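Local coordinates for tube-forming protein in Mycobacterial Envelpe, TiME (Mycolicibacterium smegmatis, PDB 7CU9) that probably forms an envelope-spanning tube that takes part in protein transport across the mycobacterial outer envelope, at residues G87-T91 with V92-D96; Y99-V102 with V103-V107. All coordinates share one frame; numbering follows the deposited sequence.

Contact 1: G87-T91 with V92-D96; sequences GVFAT and VDAAD
The side-chain oxygen of Thr-91 takes the backbone N-H of Ala-94, OG1 to N 3.0 Å with an angle of 149° at the hydrogen, the N-cap bond that opens helix 92-103. The torsion matters here: with chi1 at 68°, OG1 sits between the backbone N and the carbonyl carbon and faces the first turn, close enough for the methyl of Ala-94 to touch it, CB to OG1 3.2 Å. Thr-91 O starts the helical bonding itself, taking Ala-95 N at 3.3 Å in a fairly straight bond (160°), while its link to Ala-94 N is weak and bent.

The ring of Phe-89 lies against the same turn. Ala-95 CA makes an off-centre CH-pi contact with it, 4.2 Å from the centroid, and Ala-94 O stands over one face near the rim. Nearer the strand, Phe-89 CB meets Ala-94 CB at 3.8 Å. Outside the turn, Leu-63 and Leu-162 of the flanking strands touch the Phe-89 side chain, and the backbone O of Phe-89 accepts a hydrogen bond from Asn-160 ND2. Polar and apolar contacts thus divide the strand-to-helix corner: threonine provides acceptors for N-H groups that have no preceding turn to bond to, and phenylalanine joins the helix start to the sheet.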
loop_
_atom_site.group_PDB
_atom_site.type_symbol
_atom_site.label_atom_id
_atom_site.label_comp_id
_atom_site.label_asym_id
_atom_site.label_seq_id
_atom_site.Cartn_x
_atom_site.Cartn_y
_atom_site.Cartn_z
ATOM N N GLY B 87 0.478 -4.850 25.150
ATOM C CA GLY B 87 0.723 -5.028 26.589
ATOM C C GLY B 87 -0.576 -4.982 27.357
ATOM O O GLY B 87 -1.340 -4.015 27.189
ATOM N N VAL B 88 -0.827 -5.989 28.190
ATOM C CA VAL B 88 -1.986 -5.995 29.122
ATOM C C VAL B 88 -1.445 -5.697 30.513
ATOM O O VAL B 88 -0.523 -6.408 30.959
ATOM C CB VAL B 88 -2.757 -7.322 29.094
ATOM C CG1 VAL B 88 -3.916 -7.307 30.081
ATOM C CG2 VAL B 88 -3.235 -7.660 27.693
ATOM N N PHE B 89 -1.995 -4.680 31.161
ATOM C CA PHE B 89 -1.591 -4.250 32.516
ATOM C C PHE B 89 -2.643 -4.692 33.530
ATOM O O PHE B 89 -3.802 -4.899 33.169
ATOM C CB PHE B 89 -1.367 -2.742 32.530
ATOM C CG PHE B 89 -0.211 -2.323 31.659
ATOM C CD1 PHE B 89 -0.382 -2.154 30.294
ATOM C CD2 PHE B 89 1.055 -2.140 32.197
ATOM C CE1 PHE B 89 0.684 -1.783 29.490
ATOM C CE2 PHE B 89 2.122 -1.771 31.391
ATOM C CZ PHE B 89 1.933 -1.590 30.040
ATOM N N ALA B 90 -2.239 -4.823 34.790
ATOM C CA ALA B 90 -3.141 -5.254 35.882
ATOM C C ALA B 90 -4.246 -4.214 36.104
ATOM O O ALA B 90 -5.333 -4.588 36.579
ATOM C CB ALA B 90 -2.349 -5.488 37.138
ATOM N N THR B 91 -3.987 -2.942 35.791
ATOM C CA THR B 91 -4.937 -1.832 36.050
ATOM C C THR B 91 -4.999 -0.894 34.849
ATOM O O THR B 91 -4.019 -0.806 34.095
ATOM C CB THR B 91 -4.548 -1.031 37.298
ATOM O OG1 THR B 91 -3.328 -0.338 37.038
ATOM C CG2 THR B 91 -4.375 -1.903 38.518
ATOM N N VAL B 92 -6.124 -0.205 34.709
ATOM C CA VAL B 92 -6.301 0.836 33.656
ATOM C C VAL B 92 -5.301 1.972 33.909
ATOM O O VAL B 92 -4.731 2.472 32.918
ATOM C CB VAL B 92 -7.759 1.327 33.565
ATOM C CG1 VAL B 92 -8.693 0.199 33.159
ATOM C CG2 VAL B 92 -8.242 1.986 34.849
ATOM N N ASP B 93 -5.052 2.341 35.169
ATOM C CA ASP B 93 -4.078 3.421 35.484
ATOM C C ASP B 93 -2.658 3.019 35.052
ATOM O O ASP B 93 -1.916 3.898 34.590
ATOM C CB ASP B 93 -4.132 3.822 36.959
ATOM C CG ASP B 93 -5.358 4.644 37.321
ATOM O OD1 ASP B 93 -6.103 5.038 36.398
ATOM O OD2 ASP B 93 -5.554 4.884 38.524
ATOM N N ALA B 94 -2.265 1.748 35.185
ATOM C CA ALA B 94 -0.919 1.290 34.771
ATOM C C ALA B 94 -0.793 1.402 33.243
ATOM O O ALA B 94 0.279 1.783 32.759
ATOM C CB ALA B 94 -0.654 -0.114 35.247
ATOM N N ALA B 95 -1.851 1.070 32.502
ATOM C CA ALA B 95 -1.879 1.241 31.030
ATOM C C ALA B 95 -1.748 2.734 30.700
ATOM O O ALA B 95 -1.022 3.071 29.751
ATOM C CB ALA B 95 -3.138 0.654 30.449
ATOM N N ASP B 96 -2.404 3.606 31.468
ATOM C CA ASP B 96 -2.316 5.074 31.248
ATOM C C ASP B 96 -0.873 5.541 31.477
ATOM O O ASP B 96 -0.372 6.361 30.685
ATOM C CB ASP B 96 -3.292 5.847 32.133
ATOM C CG ASP B 96 -3.396 7.302 31.710
ATOM O OD1 ASP B 96 -3.679 7.547 30.519
ATOM O OD2 ASP B 96 -3.135 8.175 32.559
#

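Contact 2: Y99-V102 with V103-V107; sequences YHRV and VDRTV
Over one face of the Tyr-99 ring lies the CG1 methyl of Val-103, a CH-pi contact 4.0 Å from the centroid and shifted toward the rim, its nearest ring atom being CZ at 3.6 Å. The His-100 ring has Tyr-99 CD2 over one face, toward the rim, and the carboxylate of Asp-104 at its edge. Arg-101 CG and CD lie over one face of the Arg-105 guanidinium, the two side chains running alongside each other and pointing the same way. Tyr-99 with Val-103, His-100 with Asp-104 and Arg-101 with Arg-105 are all i to i+4 pairs at the C-terminal end of helix 92-103, where the chain leaves the helix for the loop before strand 113-118.

The His-100 and Asp-104 pair is a His-carboxylate hydrogen bond: ND1 donates to OD1 at 2.8 Å, almost straight at 175°. The oxygen lies in the imidazole plane and is met on its syn side, but ND1 comes in tilted from the carboxylate plane, and ring and carboxylate planes are turned 52° apart. This fixes the ring's rotation, and the carboxylate would be expected to favour a protonated imidazole. Backbone bonds run alongside, from Val-103 N to Tyr-99 O and from Asp-104 N to His-100 O.

Beyond the turn, Tyr-99 OH bonds to Gly-134 O. The two guanidinium groups are directed to separate partners, Arg-101 NH2 to Val-57 O and Arg-105 NH1 to Glu-56 in a salt bridge, which would ease their mutual repulsion. Thr-106 sits against Asn-48 and Trp-49 of helix 47-50. Its chi1 of 54° turns the hydroxyl back toward the helix, where OG1 donates to Val-102 O at 2.8 Å.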
loop_
_atom_site.group_PDB
_atom_site.type_symbol
_atom_site.label_atom_id
_atom_site.label_comp_id
_atom_site.label_asym_id
_atom_site.label_seq_id
_atom_site.Cartn_x
_atom_site.Cartn_y
_atom_site.Cartn_z
ATOM N N TYR B 99 1.145 4.528 28.466
ATOM C CA TYR B 99 0.777 5.459 27.372
ATOM C C TYR B 99 1.574 6.760 27.537
ATOM O O TYR B 99 2.137 7.269 26.556
ATOM C CB TYR B 99 -0.731 5.708 27.351
ATOM C CG TYR B 99 -1.150 6.705 26.306
ATOM C CD1 TYR B 99 -1.153 6.359 24.967
ATOM C CD2 TYR B 99 -1.496 8.000 26.649
ATOM C CE1 TYR B 99 -1.505 7.273 23.986
ATOM C CE2 TYR B 99 -1.851 8.926 25.683
ATOM C CZ TYR B 99 -1.859 8.560 24.348
ATOM O OH TYR B 99 -2.208 9.480 23.398
ATOM N N HIS B 100 1.642 7.282 28.759
ATOM C CA HIS B 100 2.326 8.573 29.037
ATOM C C HIS B 100 3.847 8.423 28.954
ATOM O O HIS B 100 4.511 9.429 28.652
ATOM C CB HIS B 100 1.799 9.198 30.332
ATOM C CG HIS B 100 0.543 9.947 30.066
ATOM N ND1 HIS B 100 0.556 11.217 29.516
ATOM C CD2 HIS B 100 -0.753 9.594 30.177
ATOM C CE1 HIS B 100 -0.681 11.616 29.322
ATOM N NE2 HIS B 100 -1.506 10.642 29.725
ATOM N N ARG B 101 4.406 7.228 29.137
ATOM C CA ARG B 101 5.862 7.033 28.902
ATOM C C ARG B 101 6.158 7.189 27.403
ATOM O O ARG B 101 7.265 7.628 27.069
ATOM C CB ARG B 101 6.346 5.713 29.505
ATOM C CG ARG B 101 6.380 5.750 31.025
ATOM C CD ARG B 101 7.117 4.570 31.623
ATOM N NE ARG B 101 6.403 3.308 31.467
ATOM C CZ ARG B 101 5.479 2.832 32.301
ATOM N NH1 ARG B 101 5.104 3.519 33.367
ATOM N NH2 ARG B 101 4.916 1.663 32.051
ATOM N N VAL B 102 5.206 6.875 26.524
ATOM C CA VAL B 102 5.357 7.172 25.069
ATOM C C VAL B 102 5.237 8.685 24.858
ATOM O O VAL B 102 6.187 9.288 24.316
ATOM C CB VAL B 102 4.339 6.421 24.194
ATOM C CG1 VAL B 102 4.483 6.829 22.730
ATOM C CG2 VAL B 102 4.470 4.910 24.342
ATOM N N VAL B 103 4.112 9.278 25.250
ATOM C CA VAL B 103 3.720 10.637 24.765
ATOM C C VAL B 103 4.437 11.735 25.560
ATOM O O VAL B 103 4.742 12.774 24.944
ATOM C CB VAL B 103 2.192 10.822 24.748
ATOM C CG1 VAL B 103 1.525 9.802 23.846
ATOM C CG2 VAL B 103 1.576 10.796 26.132
ATOM N N ASP B 104 4.719 11.545 26.849
ATOM C CA ASP B 104 5.382 12.596 27.671
ATOM C C ASP B 104 6.848 12.728 27.246
ATOM O O ASP B 104 7.362 13.864 27.253
ATOM C CB ASP B 104 5.294 12.312 29.171
ATOM C CG ASP B 104 3.883 12.286 29.730
ATOM O OD1 ASP B 104 2.935 12.583 28.979
ATOM O OD2 ASP B 104 3.745 11.961 30.927
ATOM N N ARG B 105 7.505 11.625 26.882
ATOM C CA ARG B 105 8.984 11.579 26.728
ATOM C C ARG B 105 9.394 11.948 25.298
ATOM O O ARG B 105 10.613 12.028 25.046
ATOM C CB ARG B 105 9.509 10.204 27.141
ATOM C CG ARG B 105 9.138 9.828 28.566
ATOM C CD ARG B 105 9.826 8.555 28.995
ATOM N NE ARG B 105 9.542 8.268 30.389
ATOM C CZ ARG B 105 9.969 7.192 31.038
ATOM N NH1 ARG B 105 10.691 6.277 30.417
ATOM N NH2 ARG B 105 9.655 7.034 32.314
ATOM N N THR B 106 8.425 12.176 24.408
ATOM C CA THR B 106 8.672 12.465 22.970
ATOM C C THR B 106 8.215 13.881 22.606
ATOM O O THR B 106 8.234 14.211 21.409
ATOM C CB THR B 106 8.007 11.411 22.079
ATOM O OG1 THR B 106 6.629 11.339 22.443
ATOM C CG2 THR B 106 8.665 10.055 22.206
ATOM N N VAL B 107 7.838 14.701 23.586
ATOM C CA VAL B 107 7.540 16.139 23.332
ATOM C C VAL B 107 8.849 16.777 22.857
ATOM O O VAL B 107 9.862 16.661 23.578
ATOM C CB VAL B 107 6.950 16.839 24.570
ATOM C CG1 VAL B 107 6.716 18.324 24.326
ATOM C CG2 VAL B 107 5.662 16.170 25.023
#

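In the fold
The two contacts mark the beginning and the end of one helix, 92-103, and follow in series along the chain, their centres about 15 Å apart. Contact 1 joins strand 77-89 to the helix start at the periphery, its centre about 17 Å from that of the chain; contact 2 lies somewhat further in, its centre about 13 Å from that of the chain, and leads toward strand 113-118. The helix lies against the antiparallel sheet, Tyr-99 touching Leu-162 and Ala-138 and Val-102 touching Trp-140; Leu-162 also meets Phe-89 of contact 1. Both belong to the PknH-like extracellular domain, so together they show how a single helix connects two non-adjacent strands of this putative tube protein.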